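Local coordinates for putative cytoplasmic protein (Salmonella typhimurium LT2, PDB 2Q02) that is of unknown function but binds zinc in a xylose isomerase-like TIM barrel and may act as an isomerase, at residues V138-F143 / R149-A154. Numbering follows the deposited sequence.
Sequences VEPLGF and RSAVWA. With ZN (zinc ion), chain E.
R149 runs along the backbone of L141-F143 and closes NE and NH2 on a single acceptor, the carbonyl oxygen of G142. R149 NH2 donates to G142 O at 3.1 Å, tilted modestly from the carbonyl plane, while R149 NE, 3.2 Å from G142 O, stands well above that plane; both come from the same face. G142 O in turn lies close to the guanidinium plane, at its edge, and the two bonds together limit rotation of the group. A bend at chi3 (61°) in the R149 chain brings the NE/NH2 edge of the guanidinium to this oxygen. Nearer the backbone, R149 CA makes a CH···O contact with L141 O at 3.4 Å, and its CB and CG lie alongside the same oxygen. P140 supplies the apolar half: its CG packs against A151 and lies 4.0 Å from A154 CB. P140 CB rests in plain van der Waals contact with R149 O at 3.7 Å. V138 CG1 adds a looser touch on the A154 methyl. The pairing joins the C-terminal end of strand 135-138, the fifth of the eight parallel barrel strands, to the start of helix 151-161, the next barrel helix; as in TIM barrels generally, functional residues gather at the C-terminal ends of the strands, and here E139 supplies a zinc ligand. E139 points the other way, its chain extended with CG anti to the backbone N (chi1 177°), and OE2 binds zinc at 2.1 Å with D170, H197 and E245. Further out, S150 caps the helix, its OG accepting from W153 N in a nearly straight bond (171°). H173 ND1 hydrogen-bonds G142 N, S146 OG bonds L141 O, and V167 of the neighbouring strand touches P140, A151 and A154.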
loop_
_atom_site.group_PDB
_atom_site.type_symbol
_atom_site.label_atom_id
_atom_site.label_comp_id
_atom_site.label_asym_id
_atom_site.label_seq_id
_atom_site.Cartn_x
_atom_site.Cartn_y
_atom_site.Cartn_z
ATOM N N VAL A 138 0.049 -0.428 -9.002
ATOM C CA VAL A 138 -0.634 0.841 -9.238
ATOM C C VAL A 138 -1.712 1.026 -8.193
ATOM O O VAL A 138 -2.644 0.217 -8.107
ATOM C CB VAL A 138 -1.279 0.865 -10.622
ATOM C CG1 VAL A 138 -2.130 2.095 -10.790
ATOM C CG2 VAL A 138 -0.190 0.771 -11.724
ATOM N N GLU A 139 -1.585 2.073 -7.388
ATOM C CA GLU A 139 -2.561 2.352 -6.326
ATOM C C GLU A 139 -3.408 3.561 -6.677
ATOM O O GLU A 139 -2.937 4.693 -6.556
ATOM C CB GLU A 139 -1.866 2.660 -5.010
ATOM C CG GLU A 139 -2.822 3.039 -3.876
ATOM C CD GLU A 139 -2.178 2.945 -2.513
ATOM O OE1 GLU A 139 -0.938 3.034 -2.443
ATOM O OE2 GLU A 139 -2.914 2.788 -1.514
ATOM N N PRO A 140 -4.650 3.338 -7.117
ATOM C CA PRO A 140 -5.575 4.448 -7.243
ATOM C C PRO A 140 -5.818 5.176 -5.904
ATOM O O PRO A 140 -5.890 4.541 -4.833
ATOM C CB PRO A 140 -6.880 3.792 -7.721
ATOM C CG PRO A 140 -6.538 2.451 -8.203
ATOM C CD PRO A 140 -5.236 2.059 -7.556
ATOM N N LEU A 141 -5.919 6.507 -5.991
ATOM C CA LEU A 141 -6.230 7.363 -4.858
ATOM C C LEU A 141 -7.638 7.870 -5.024
ATOM O O LEU A 141 -7.997 8.391 -6.075
ATOM C CB LEU A 141 -5.291 8.560 -4.795
ATOM C CG LEU A 141 -3.806 8.259 -4.877
ATOM C CD1 LEU A 141 -3.039 9.536 -4.999
ATOM C CD2 LEU A 141 -3.334 7.467 -3.685
ATOM N N GLY A 142 -8.437 7.729 -3.976
ATOM C CA GLY A 142 -9.867 8.056 -4.041
ATOM C C GLY A 142 -10.232 9.533 -3.967
ATOM O O GLY A 142 -11.377 9.895 -4.225
ATOM N N PHE A 143 -9.284 10.392 -3.610
ATOM C CA PHE A 143 -9.558 11.817 -3.523
ATOM C C PHE A 143 -10.221 12.334 -4.791
ATOM O O PHE A 143 -9.900 11.907 -5.901
ATOM C CB PHE A 143 -8.295 12.628 -3.276
ATOM C CG PHE A 143 -7.563 12.202 -2.064
ATOM C CD1 PHE A 143 -8.063 12.503 -0.803
ATOM C CD2 PHE A 143 -6.399 11.443 -2.174
ATOM C CE1 PHE A 143 -7.423 12.077 0.311
ATOM C CE2 PHE A 143 -5.744 11.017 -1.052
ATOM C CZ PHE A 143 -6.257 11.338 0.200
ATOM N N ARG A 149 -8.843 7.212 -9.823
ATOM C CA ARG A 149 -9.586 6.881 -8.610
ATOM C C ARG A 149 -10.194 5.480 -8.584
ATOM O O ARG A 149 -10.420 4.910 -7.512
ATOM C CB ARG A 149 -10.725 7.883 -8.475
ATOM C CG ARG A 149 -10.276 9.302 -8.647
ATOM C CD ARG A 149 -11.455 10.225 -8.589
ATOM N NE ARG A 149 -12.141 10.137 -7.309
ATOM C CZ ARG A 149 -13.430 10.375 -7.121
ATOM N NH1 ARG A 149 -14.211 10.705 -8.139
ATOM N NH2 ARG A 149 -13.938 10.277 -5.896
ATOM N N SER A 150 -10.482 4.944 -9.770
ATOM C CA SER A 150 -11.133 3.642 -9.906
ATOM C C SER A 150 -10.098 2.546 -10.087
ATOM O O SER A 150 -9.240 2.611 -10.986
ATOM C CB SER A 150 -12.100 3.618 -11.090
ATOM O OG SER A 150 -12.553 2.294 -11.350
ATOM N N ALA A 151 -10.192 1.541 -9.228
ATOM C CA ALA A 151 -9.407 0.325 -9.365
ATOM C C ALA A 151 -9.780 -0.442 -10.640
ATOM O O ALA A 151 -8.900 -1.007 -11.313
ATOM C CB ALA A 151 -9.562 -0.562 -8.128
ATOM N N VAL A 152 -11.073 -0.455 -10.971
ATOM C CA VAL A 152 -11.575 -1.119 -12.181
ATOM C C VAL A 152 -10.937 -0.512 -13.438
ATOM O O VAL A 152 -10.427 -1.231 -14.295
ATOM C CB VAL A 152 -13.125 -1.008 -12.263
ATOM C CG1 VAL A 152 -13.632 -1.272 -13.691
ATOM C CG2 VAL A 152 -13.785 -1.932 -11.266
ATOM N N TRP A 153 -10.978 0.812 -13.523
ATOM C CA TRP A 153 -10.437 1.569 -14.650
ATOM C C TRP A 153 -8.909 1.426 -14.693
ATOM O O TRP A 153 -8.334 1.298 -15.769
ATOM C CB TRP A 153 -10.875 3.032 -14.530
ATOM C CG TRP A 153 -10.421 3.966 -15.587
ATOM C CD1 TRP A 153 -9.613 5.048 -15.415
ATOM C CD2 TRP A 153 -10.767 3.939 -16.985
ATOM N NE1 TRP A 153 -9.423 5.694 -16.618
ATOM C CE2 TRP A 153 -10.126 5.041 -17.595
ATOM C CE3 TRP A 153 -11.564 3.096 -17.777
ATOM C CZ2 TRP A 153 -10.250 5.326 -18.967
ATOM C CZ3 TRP A 153 -11.692 3.387 -19.166
ATOM C CH2 TRP A 153 -11.034 4.492 -19.734
ATOM N N ALA A 154 -8.269 1.429 -13.520
ATOM C CA ALA A 154 -6.833 1.184 -13.431
ATOM C C ALA A 154 -6.454 -0.190 -14.011
ATOM O O ALA A 154 -5.449 -0.314 -14.703
ATOM C CB ALA A 154 -6.360 1.301 -11.984
HETATM ZN ZN ZN E . -2.231 2.573 0.478
#